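Local structure of B-cell differentiation antigen CD72 (Mus musculus, 5B1R) at residues Ser85-Lys90 with Thr101-Glu107; Glu14-Ser20 with Ser111-Ala117; Ala41-Ser47 with Ile71-Trp77. The protein is a B-cell co-receptor with positive and negative roles, recognising the self-antigen Sm/RNP and recruiting SHP-1 to inhibit antigen-receptor signalling, and is represented here by its C-type lectin-like domain. The protein carries 2 engineered substitutions. All coordinates share one frame. Where two conformers were deposited one is given. Residue numbers count along the deposited sequence, not the author numbering.

Contact 1: Ser85-Lys90 with Thr101-Glu107. Unlike the reference sequence in segment 85-90: Tyr-87 (reference His), Asp-89 (reference Val), Lys-90 (reference Arg). Unlike the reference sequence in segment 101-107: Phe-102 (reference Ile), Glu-104 (reference Lys).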
loop_
_atom_site.group_PDB
_atom_site.type_symbol
_atom_site.label_atom_id
_atom_site.label_comp_id
_atom_site.label_asym_id
_atom_site.label_seq_id
_atom_site.Cartn_x
_atom_site.Cartn_y
_atom_site.Cartn_z
ATOM N N SER A 85 -2.273 -15.979 -8.838
ATOM C CA SER A 85 -0.878 -15.876 -9.244
ATOM C C SER A 85 0.056 -16.076 -8.067
ATOM O O SER A 85 -0.285 -15.772 -6.928
ATOM C CB SER A 85 -0.625 -14.506 -9.861
ATOM O OG SER A 85 0.755 -14.262 -10.046
ATOM N N ARG A 86 1.254 -16.578 -8.328
ATOM C CA ARG A 86 2.197 -16.689 -7.233
ATOM C C ARG A 86 2.988 -15.409 -7.014
ATOM O O ARG A 86 3.799 -15.348 -6.081
ATOM C CB ARG A 86 3.124 -17.863 -7.420
ATOM C CG ARG A 86 4.014 -17.719 -8.617
ATOM C CD ARG A 86 4.484 -19.118 -9.030
ATOM N NE ARG A 86 4.917 -19.842 -7.840
ATOM C CZ ARG A 86 6.120 -19.720 -7.282
ATOM N NH1 ARG A 86 7.038 -18.927 -7.826
ATOM N NH2 ARG A 86 6.405 -20.403 -6.175
ATOM N N TYR A 87 2.742 -14.384 -7.841
ATOM C CA TYR A 87 3.387 -13.097 -7.619
ATOM C C TYR A 87 2.395 -12.123 -7.049
ATOM O O TYR A 87 1.221 -12.089 -7.439
ATOM C CB TYR A 87 3.961 -12.497 -8.897
ATOM C CG TYR A 87 4.786 -13.450 -9.683
ATOM C CD1 TYR A 87 6.000 -13.906 -9.196
ATOM C CD2 TYR A 87 4.353 -13.902 -10.922
ATOM C CE1 TYR A 87 6.765 -14.796 -9.925
ATOM C CE2 TYR A 87 5.120 -14.790 -11.669
ATOM C CZ TYR A 87 6.327 -15.228 -11.161
ATOM O OH TYR A 87 7.096 -16.118 -11.867
ATOM N N CYS A 88 2.909 -11.305 -6.151
ATOM C CA CYS A 88 2.155 -10.247 -5.511
ATOM C C CYS A 88 2.842 -8.917 -5.796
ATOM O O CYS A 88 3.925 -8.900 -6.390
ATOM C CB CYS A 88 2.054 -10.505 -4.004
ATOM S SG CYS A 88 0.965 -11.895 -3.571
ATOM N N ASP A 89 2.210 -7.819 -5.385
ATOM C CA ASP A 89 2.651 -6.486 -5.803
ATOM C C ASP A 89 3.212 -5.718 -4.620
ATOM O O ASP A 89 2.563 -5.624 -3.569
ATOM C CB ASP A 89 1.489 -5.662 -6.372
ATOM C CG ASP A 89 0.918 -6.216 -7.666
ATOM O OD1 ASP A 89 1.272 -7.331 -8.069
ATOM O OD2 ASP A 89 0.073 -5.514 -8.271
ATOM N N LYS A 90 4.395 -5.135 -4.806
ATOM C CA LYS A 90 4.971 -4.272 -3.788
ATOM C C LYS A 90 5.475 -3.020 -4.470
ATOM O O LYS A 90 5.796 -3.045 -5.650
ATOM C CB LYS A 90 6.097 -4.984 -3.038
ATOM C CG LYS A 90 7.354 -5.188 -3.876
ATOM C CD LYS A 90 8.366 -6.121 -3.213
ATOM C CE LYS A 90 9.726 -6.024 -3.883
ATOM N NZ LYS A 90 9.649 -6.388 -5.314
ATOM N N THR A 101 6.151 -3.241 -8.423
ATOM C CA THR A 101 7.023 -4.336 -8.784
ATOM C C THR A 101 6.405 -5.648 -8.310
ATOM O O THR A 101 5.555 -5.684 -7.419
ATOM C CB THR A 101 8.406 -4.179 -8.175
ATOM O OG1 THR A 101 8.318 -4.326 -6.764
ATOM C CG2 THR A 101 8.994 -2.817 -8.494
ATOM N N PHE A 102 6.822 -6.736 -8.924
ATOM C CA PHE A 102 6.294 -8.050 -8.591
ATOM C C PHE A 102 7.299 -8.876 -7.809
ATOM O O PHE A 102 8.493 -8.819 -8.087
ATOM C CB PHE A 102 5.900 -8.771 -9.876
ATOM C CG PHE A 102 4.924 -7.991 -10.715
ATOM C CD1 PHE A 102 3.694 -7.615 -10.197
ATOM C CD2 PHE A 102 5.228 -7.654 -12.034
ATOM C CE1 PHE A 102 2.788 -6.908 -10.965
ATOM C CE2 PHE A 102 4.324 -6.952 -12.821
ATOM C CZ PHE A 102 3.101 -6.577 -12.280
ATOM N N SER A 103 6.803 -9.652 -6.844
ATOM C CA SER A 103 7.632 -10.543 -6.033
ATOM C C SER A 103 6.828 -11.771 -5.688
ATOM O O SER A 103 5.611 -11.710 -5.597
ATOM C CB SER A 103 8.058 -9.896 -4.702
ATOM O OG SER A 103 9.141 -9.011 -4.880
ATOM N N GLU A 104 7.503 -12.885 -5.437
ATOM C CA GLU A 104 6.794 -14.000 -4.836
ATOM C C GLU A 104 6.165 -13.558 -3.532
ATOM O O GLU A 104 6.770 -12.829 -2.728
ATOM C CB GLU A 104 7.723 -15.158 -4.571
ATOM C CG GLU A 104 8.186 -15.807 -5.853
ATOM C CD GLU A 104 9.217 -16.846 -5.595
ATOM O OE1 GLU A 104 10.243 -16.481 -4.984
ATOM O OE2 GLU A 104 9.005 -18.014 -5.994
ATOM N N CYS A 105 4.932 -13.995 -3.342
ATOM C CA CYS A 105 4.118 -13.555 -2.234
ATOM C C CYS A 105 4.708 -13.891 -0.856
ATOM O O CYS A 105 4.395 -13.222 0.120
ATOM C CB CYS A 105 2.698 -14.109 -2.383
ATOM S SG CYS A 105 1.886 -13.659 -3.961
ATOM N N ALA A 106 5.569 -14.901 -0.781
ATOM C CA ALA A 106 6.153 -15.316 0.494
ATOM C C ALA A 106 7.246 -14.375 0.997
ATOM O O ALA A 106 7.648 -14.473 2.159
ATOM C CB ALA A 106 6.697 -16.747 0.392
ATOM N N GLU A 107 7.730 -13.462 0.158
ATOM C CA GLU A 107 8.811 -12.567 0.587
ATOM C C GLU A 107 8.387 -11.690 1.759
ATOM O O GLU A 107 7.236 -11.276 1.848
ATOM C CB GLU A 107 9.277 -11.634 -0.535
ATOM C CG GLU A 107 9.945 -12.269 -1.726
ATOM C CD GLU A 107 10.603 -11.236 -2.648
ATOM O OE1 GLU A 107 10.452 -10.000 -2.431
ATOM O OE2 GLU A 107 11.280 -11.662 -3.599
#
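A disulfide ties strand 87-90 to the turn just after strand 101-104: Cys-88 SG lies 2.0 Å from Cys-105 SG, yet the bridge partner of Cys-88 is Ser-103, and Cys-105 is the second residue of the type I turn from Glu-104 to Glu-107. It corresponds to the second conserved disulfide of C-type lectin-like domains. Cys-88 and Ser-103 form a hydrogen-bonded antiparallel pair, with Cys-88 N to Ser-103 O at 2.8 Å; Lys-90 and Thr-101 form the next. On the face shared with Cys-88, the Lys-90 side chain curls back so that NZ donates to Ser-103 OG (2.7 Å) and Thr-101 OG1 (2.9 Å). A salt bridge from Arg-86 NH1 to Glu-104 OE2 (2.8 Å) closes the exposed end. On the other face, Asp-89 OD1 comes within 3.2 Å of Phe-102 CD1 at the ring edge, but the Asp-89 carboxylate is bound by Arg-78 and Arg-100. Strand 69-70 flanks strand 87-94, and its Trp-70 packs against Cys-88, Lys-90 and Ser-103.

Contact 2: Glu14-Ser20 with Ser111-Ala117. Engineered in segment 111-117: Ser-111 (natural residue Cys).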
loop_
_atom_site.group_PDB
_atom_site.type_symbol
_atom_site.label_atom_id
_atom_site.label_comp_id
_atom_site.label_asym_id
_atom_site.label_seq_id
_atom_site.Cartn_x
_atom_site.Cartn_y
_atom_site.Cartn_z
ATOM N N GLU A 14 -10.918 10.468 1.373
ATOM C CA GLU A 14 -11.780 9.801 2.363
ATOM C C GLU A 14 -11.126 8.549 2.938
ATOM O O GLU A 14 -11.827 7.633 3.393
ATOM C CB GLU A 14 -13.128 9.453 1.747
ATOM C CG GLU A 14 -13.879 10.669 1.267
ATOM C CD GLU A 14 -15.164 10.277 0.589
ATOM O OE1 GLU A 14 -15.113 9.755 -0.549
ATOM O OE2 GLU A 14 -16.233 10.484 1.197
ATOM N N ARG A 15 -9.786 8.526 2.939
ATOM C CA ARG A 15 -9.014 7.363 3.356
ATOM C C ARG A 15 -7.968 7.737 4.406
ATOM O O ARG A 15 -7.618 8.910 4.584
ATOM C CB ARG A 15 -8.295 6.780 2.143
ATOM C CG ARG A 15 -9.237 6.400 1.025
ATOM C CD ARG A 15 -8.601 6.594 -0.330
ATOM N NE ARG A 15 -7.591 5.592 -0.596
ATOM C CZ ARG A 15 -6.659 5.694 -1.541
ATOM N NH1 ARG A 15 -5.820 4.693 -1.724
ATOM N NH2 ARG A 15 -6.543 6.795 -2.273
ATOM N N CYS A 16 -7.463 6.704 5.070
ATOM C CA CYS A 16 -6.365 6.810 6.014
ATOM C C CYS A 16 -5.403 5.662 5.737
ATOM O O CYS A 16 -5.838 4.518 5.610
ATOM C CB CYS A 16 -6.874 6.662 7.442
ATOM S SG CYS A 16 -8.183 7.813 7.911
ATOM N N PHE A 17 -4.106 5.964 5.700
ATOM C CA PHE A 17 -3.088 4.934 5.503
ATOM C C PHE A 17 -2.350 4.647 6.800
ATOM O O PHE A 17 -2.091 5.547 7.605
ATOM C CB PHE A 17 -2.074 5.368 4.458
ATOM C CG PHE A 17 -2.681 5.634 3.124
ATOM C CD1 PHE A 17 -3.088 4.590 2.305
ATOM C CD2 PHE A 17 -2.851 6.932 2.684
ATOM C CE1 PHE A 17 -3.662 4.853 1.076
ATOM C CE2 PHE A 17 -3.412 7.190 1.459
ATOM C CZ PHE A 17 -3.819 6.152 0.648
ATOM N N TYR A 18 -1.977 3.384 6.960
ATOM C CA TYR A 18 -1.170 2.943 8.079
ATOM C C TYR A 18 0.036 2.192 7.521
ATOM O O TYR A 18 -0.130 1.185 6.806
ATOM C CB TYR A 18 -1.979 2.032 9.014
ATOM C CG TYR A 18 -1.126 1.446 10.102
ATOM C CD1 TYR A 18 -0.756 2.212 11.197
ATOM C CD2 TYR A 18 -0.660 0.131 10.026
ATOM C CE1 TYR A 18 0.047 1.677 12.186
ATOM C CE2 TYR A 18 0.129 -0.395 11.012
ATOM C CZ TYR A 18 0.483 0.381 12.087
ATOM O OH TYR A 18 1.264 -0.138 13.075
ATOM N N ILE A 19 1.233 2.686 7.827
ATOM C CA ILE A 19 2.444 1.970 7.435
ATOM C C ILE A 19 2.799 0.962 8.523
ATOM O O ILE A 19 3.034 1.335 9.662
ATOM C CB ILE A 19 3.634 2.932 7.224
ATOM C CG1 ILE A 19 3.315 3.999 6.164
ATOM C CG2 ILE A 19 4.894 2.125 6.874
ATOM C CD1 ILE A 19 4.298 5.165 6.188
ATOM N N SER A 20 2.827 -0.315 8.168
ATOM C CA SER A 20 3.298 -1.338 9.092
ATOM C C SER A 20 4.733 -1.708 8.746
ATOM O O SER A 20 5.002 -2.255 7.679
ATOM C CB SER A 20 2.417 -2.580 9.044
ATOM O OG SER A 20 2.847 -3.498 10.039
ATOM N N SER A 111 4.444 -3.223 4.958
ATOM C CA SER A 111 3.234 -3.119 4.154
ATOM C C SER A 111 2.515 -1.814 4.463
ATOM O O SER A 111 2.866 -1.108 5.425
ATOM C CB SER A 111 2.320 -4.315 4.444
ATOM O OG SER A 111 1.957 -4.372 5.818
ATOM N N ILE A 112 1.509 -1.505 3.650
ATOM C CA ILE A 112 0.695 -0.314 3.882
ATOM C C ILE A 112 -0.754 -0.758 3.878
ATOM O O ILE A 112 -1.195 -1.421 2.928
ATOM C CB ILE A 112 0.904 0.761 2.802
ATOM C CG1 ILE A 112 2.402 1.049 2.615
ATOM C CG2 ILE A 112 0.113 2.022 3.156
ATOM C CD1 ILE A 112 2.748 1.819 1.362
ATOM N N CYS A 113 -1.479 -0.444 4.949
ATOM C CA CYS A 113 -2.914 -0.684 5.022
ATOM C C CYS A 113 -3.668 0.617 4.776
ATOM O O CYS A 113 -3.120 1.710 4.948
ATOM C CB CYS A 113 -3.307 -1.203 6.403
ATOM S SG CYS A 113 -2.448 -2.666 7.015
ATOM N N GLU A 114 -4.939 0.491 4.418
ATOM C CA GLU A 114 -5.795 1.663 4.370
ATOM C C GLU A 114 -7.160 1.342 4.949
ATOM O O GLU A 114 -7.667 0.217 4.827
ATOM C CB GLU A 114 -5.927 2.231 2.965
ATOM C CG GLU A 114 -6.816 1.501 2.024
ATOM C CD GLU A 114 -7.019 2.307 0.750
ATOM O OE1 GLU A 114 -6.125 2.304 -0.075
ATOM O OE2 GLU A 114 -8.062 2.973 0.563
ATOM N N SER A 115 -7.740 2.352 5.572
ATOM C CA SER A 115 -9.104 2.285 6.053
ATOM C C SER A 115 -9.844 3.500 5.523
ATOM O O SER A 115 -9.247 4.415 4.935
ATOM C CB SER A 115 -9.127 2.299 7.587
ATOM O OG SER A 115 -8.862 3.611 8.082
ATOM N N GLU A 116 -11.145 3.547 5.737
ATOM C CA GLU A 116 -11.849 4.783 5.472
ATOM C C GLU A 116 -11.490 5.830 6.541
ATOM O O GLU A 116 -11.072 5.489 7.648
ATOM C CB GLU A 116 -13.362 4.551 5.364
ATOM C CG GLU A 116 -14.128 4.402 6.670
ATOM C CD GLU A 116 -14.051 3.024 7.321
ATOM O OE1 GLU A 116 -14.959 2.700 8.113
ATOM O OE2 GLU A 116 -13.095 2.262 7.071
ATOM N N ALA A 117 -11.608 7.104 6.180
ATOM C CA ALA A 117 -11.543 8.189 7.142
ATOM C C ALA A 117 -12.907 8.318 7.812
ATOM O O ALA A 117 -13.907 7.819 7.312
ATOM C CB ALA A 117 -11.158 9.474 6.450
#
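A two-pronged salt bridge joins Arg-15 to Glu-114: NE of Arg-15 donates to OE2 of Glu-114 at 2.9 Å, and NH1 of Arg-15 to OE1 of Glu-114, also at 2.9 Å. The two residues are diagonal neighbours across the strands, since Arg-15 stands opposite Glu-116 and Glu-114 opposite Phe-17. Glu-114 OE1 also accepts from the backbone N of Ala-42, so the carboxylate ties the sheet to the loop that follows strand 39-40. Backbone hydrogen bonds run in both directions between Cys-16 and Ser-115, Tyr-18 and Cys-113, and Ser-20 and Ser-111, among them Cys-113 N to Tyr-18 O (2.8 Å) and Cys-16 N to Ser-115 O (2.9 Å); Ala-117 N to Glu-14 O (2.8 Å) adds one more bond at the Glu-14 end. This antiparallel pairing of an N-terminal with a C-terminal strand, with 90 residues between them, is characteristic of the C-type lectin-like fold, whose chain forms a closed loop with its ends together. Cys-113 is disulfide-bonded to Cys-33 of helix 26-35, whose Tyr-32 packs on Tyr-18, and Cys-16 to Cys-5. Ser-111 is an engineered residue, cysteine in the natural protein. On the same face Tyr-18 CB lies 4.4 Å from CB of Cys-113, while Cys-16 SG rests 3.7 Å from Ala-117 CB. The opposite face carries Phe-17, Ile-19 and Ile-112: Phe-17 CD1 approaches Ile-112 CG2 at 4.2 Å, and Tyr-69 touches both isoleucines.

Contact 3: Ala41-Ser47 with Ile71-Trp77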
loop_
_atom_site.group_PDB
_atom_site.type_symbol
_atom_site.label_atom_id
_atom_site.label_comp_id
_atom_site.label_asym_id
_atom_site.label_seq_id
_atom_site.Cartn_x
_atom_site.Cartn_y
_atom_site.Cartn_z
ATOM N N ALA A 41 -3.320 -1.287 1.052
ATOM C CA ALA A 41 -3.550 -0.019 0.382
ATOM C C ALA A 41 -3.638 -0.190 -1.134
ATOM O O ALA A 41 -2.863 -0.937 -1.740
ATOM C CB ALA A 41 -2.452 0.954 0.753
ATOM N N ALA A 42 -4.587 0.534 -1.729
ATOM C CA ALA A 42 -4.923 0.361 -3.134
ATOM C C ALA A 42 -4.468 1.571 -3.931
ATOM O O ALA A 42 -4.856 2.700 -3.627
ATOM C CB ALA A 42 -6.426 0.185 -3.276
ATOM N N PHE A 43 -3.666 1.323 -4.959
ATOM C CA PHE A 43 -3.128 2.368 -5.821
ATOM C C PHE A 43 -3.258 1.973 -7.289
ATOM O O PHE A 43 -2.380 2.245 -8.092
ATOM C CB PHE A 43 -1.658 2.653 -5.468
ATOM C CG PHE A 43 -1.460 3.053 -4.044
ATOM C CD1 PHE A 43 -1.968 4.261 -3.579
ATOM C CD2 PHE A 43 -0.819 2.205 -3.152
ATOM C CE1 PHE A 43 -1.821 4.625 -2.255
ATOM C CE2 PHE A 43 -0.652 2.572 -1.823
ATOM C CZ PHE A 43 -1.166 3.775 -1.372
ATOM N N ASP A 44 -4.361 1.327 -7.651
ATOM C CA ASP A 44 -4.487 0.830 -9.009
ATOM C C ASP A 44 -4.433 1.936 -10.066
ATOM O O ASP A 44 -3.869 1.727 -11.133
ATOM C CB ASP A 44 -5.788 0.061 -9.216
ATOM C CG ASP A 44 -5.854 -1.255 -8.465
ATOM O OD1 ASP A 44 -4.972 -1.600 -7.650
ATOM O OD2 ASP A 44 -6.843 -1.966 -8.721
ATOM N N GLU A 45 -5.055 3.084 -9.784
ATOM C CA GLU A 45 -5.127 4.186 -10.732
ATOM C C GLU A 45 -4.630 5.463 -10.065
ATOM O O GLU A 45 -4.828 5.675 -8.864
ATOM C CB GLU A 45 -6.573 4.379 -11.215
ATOM C CG GLU A 45 -7.098 3.205 -12.031
ATOM C CD GLU A 45 -6.517 3.123 -13.418
ATOM O OE1 GLU A 45 -5.750 4.020 -13.845
ATOM O OE2 GLU A 45 -6.844 2.136 -14.094
ATOM N N PRO A 46 -4.047 6.370 -10.850
ATOM C CA PRO A 46 -3.805 6.230 -12.288
ATOM C C PRO A 46 -2.610 5.347 -12.597
ATOM O O PRO A 46 -1.632 5.323 -11.843
ATOM C CB PRO A 46 -3.495 7.659 -12.728
ATOM C CG PRO A 46 -2.903 8.284 -11.515
ATOM C CD PRO A 46 -3.636 7.695 -10.352
ATOM N N SER A 47 -2.690 4.626 -13.710
ATOM C CA SER A 47 -1.553 3.856 -14.198
ATOM C C SER A 47 -1.716 3.629 -15.690
ATOM O O SER A 47 -2.759 3.162 -16.147
ATOM C CB SER A 47 -1.428 2.516 -13.472
ATOM O OG SER A 47 -2.592 1.722 -13.630
ATOM N N ILE A 71 1.466 -3.911 -1.120
ATOM C CA ILE A 71 0.227 -3.170 -1.338
ATOM C C ILE A 71 -0.779 -4.110 -2.017
ATOM O O ILE A 71 -0.469 -5.265 -2.335
ATOM C CB ILE A 71 0.454 -1.894 -2.205
ATOM C CG1 ILE A 71 0.992 -2.239 -3.605
ATOM C CG2 ILE A 71 1.384 -0.910 -1.474
ATOM C CD1 ILE A 71 0.772 -1.141 -4.610
ATOM N N GLN A 72 -1.983 -3.600 -2.262
ATOM C CA GLN A 72 -2.986 -4.369 -2.980
ATOM C C GLN A 72 -2.533 -4.689 -4.401
ATOM O O GLN A 72 -2.080 -3.812 -5.136
ATOM C CB GLN A 72 -4.275 -3.569 -3.066
ATOM C CG GLN A 72 -5.384 -4.299 -3.800
ATOM C CD GLN A 72 -6.562 -3.390 -4.087
ATOM O OE1 GLN A 72 -7.416 -3.188 -3.231
ATOM N NE2 GLN A 72 -6.595 -2.817 -5.284
ATOM N N MET A 73 -2.684 -5.938 -4.804
ATOM C CA MET A 73 -2.430 -6.328 -6.178
ATOM C C MET A 73 -3.394 -5.589 -7.113
ATOM O O MET A 73 -4.590 -5.459 -6.830
ATOM C CB MET A 73 -2.639 -7.836 -6.322
ATOM C CG MET A 73 -2.324 -8.341 -7.705
ATOM S SD MET A 73 -2.692 -10.082 -7.958
ATOM C CE MET A 73 -4.461 -10.123 -7.702
ATOM N N SER A 74 -2.868 -5.098 -8.232
ATOM C CA SER A 74 -3.682 -4.388 -9.214
ATOM C C SER A 74 -4.176 -5.370 -10.270
ATOM O O SER A 74 -3.403 -5.836 -11.109
ATOM C CB SER A 74 -2.854 -3.289 -9.845
ATOM O OG SER A 74 -3.620 -2.655 -10.842
ATOM N N LYS A 75 -5.460 -5.702 -10.221
ATOM C CA LYS A 75 -5.995 -6.737 -11.101
ATOM C C LYS A 75 -5.986 -6.358 -12.572
ATOM O O LYS A 75 -5.977 -7.238 -13.430
ATOM C CB LYS A 75 -7.401 -7.145 -10.668
ATOM C CG LYS A 75 -7.426 -7.788 -9.303
ATOM C CD LYS A 75 -8.820 -8.259 -8.933
ATOM C CE LYS A 75 -8.841 -8.892 -7.551
ATOM N NZ LYS A 75 -7.759 -9.899 -7.399
ATOM N N LYS A 76 -5.978 -5.056 -12.875
ATOM C CA LYS A 76 -6.055 -4.642 -14.278
ATOM C C LYS A 76 -4.890 -5.171 -15.102
ATOM O O LYS A 76 -5.032 -5.332 -16.312
ATOM C CB LYS A 76 -6.133 -3.123 -14.422
ATOM C CG LYS A 76 -4.883 -2.418 -13.967
ATOM C CD LYS A 76 -4.949 -0.897 -14.072
ATOM C CE LYS A 76 -4.955 -0.396 -15.504
ATOM N NZ LYS A 76 -4.773 1.101 -15.636
ATOM N N TRP A 77 -3.745 -5.423 -14.465
ATOM C CA TRP A 77 -2.561 -5.857 -15.190
ATOM C C TRP A 77 -2.419 -7.369 -15.245
ATOM O O TRP A 77 -1.495 -7.857 -15.873
ATOM C CB TRP A 77 -1.293 -5.208 -14.600
ATOM C CG TRP A 77 -1.343 -3.715 -14.674
ATOM C CD1 TRP A 77 -1.482 -2.838 -13.628
ATOM C CD2 TRP A 77 -1.317 -2.916 -15.864
ATOM N NE1 TRP A 77 -1.522 -1.551 -14.097
ATOM C CE2 TRP A 77 -1.432 -1.567 -15.464
ATOM C CE3 TRP A 77 -1.204 -3.208 -17.227
ATOM C CZ2 TRP A 77 -1.429 -0.512 -16.381
ATOM C CZ3 TRP A 77 -1.204 -2.156 -18.133
ATOM C CH2 TRP A 77 -1.317 -0.830 -17.707
HETATM O O HOH W 1 -2.936 -1.292 -5.910
HETATM O O HOH W 2 -2.209 -0.459 -11.375
HETATM O O HOH W 3 -7.150 -4.539 -8.161
HETATM O O HOH W 4 -6.527 -2.809 -11.185
HETATM O O HOH W 5 -8.607 -1.262 -6.362
#
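Ile-71 opens the second segment on the apolar side, its CD1 4.0 Å from CD2 at the ring edge of Phe-43. The next residue gives the one direct backbone hydrogen bond between the loops, Gln-72 N to Ala-41 O (2.9 Å), and its NE2 reaches Asp-44 OD1 weakly at 3.1 Å. Water 1 joins Gln-72 O to Phe-43 N and Asp-44 OD1. The CA-to-CB bond of Met-73 points away, although its carbonyl receives water 3, which also binds Asp-44 OD2 and Lys-75 N. Ser-74 OG binds waters 2 and 4, the latter continuing from Asp-44 OD2 to Lys-76 N. Lys-76 then sends NZ to Glu-45 OE2 (2.8 Å, a salt bridge), Ser-47 O (2.9 Å) and Ser-47 OG (3.0 Å). At the end, Trp-77 NE1 makes a weak bond to Ser-47 OG at 3.5 Å. Segment 41-47 follows strand 39-40; segment 71-77 follows strand 69-70 and leads into the long-loop region before strand 87-94. A glycerol, probably from the crystallisation liquor, binds the backbone N of Asp-44 and Glu-45. Direct bonds thus concentrate at Gln-72 and Lys-76, while between them waters round Asp-44 bridge the loops.

Overall arrangement
Contact 2, nearest the centre of the chain, pairs strands from the two ends of the domain, and contacts 1 and 3 are nested within the loop it closes. It is the most buried, with 8 of 14 touching residues buried against 4 of 12 in contact 1 and 4 of 13 in contact 3. Contacts 1 and 2 lie on opposite sides of that centre, yet their strands 97-104 and 109-119 follow each other in the chain. Both rest on antiparallel pairing, contact 1 adding a disulfide, whereas contact 3 joins irregular loops partly through water and a lysine salt bridge. Contact 3 touches both others: Ala-41 N meets Ile-112 O at 2.8 Å, and Ser-74 N meets Asp-89 OD2 at 3.0 Å.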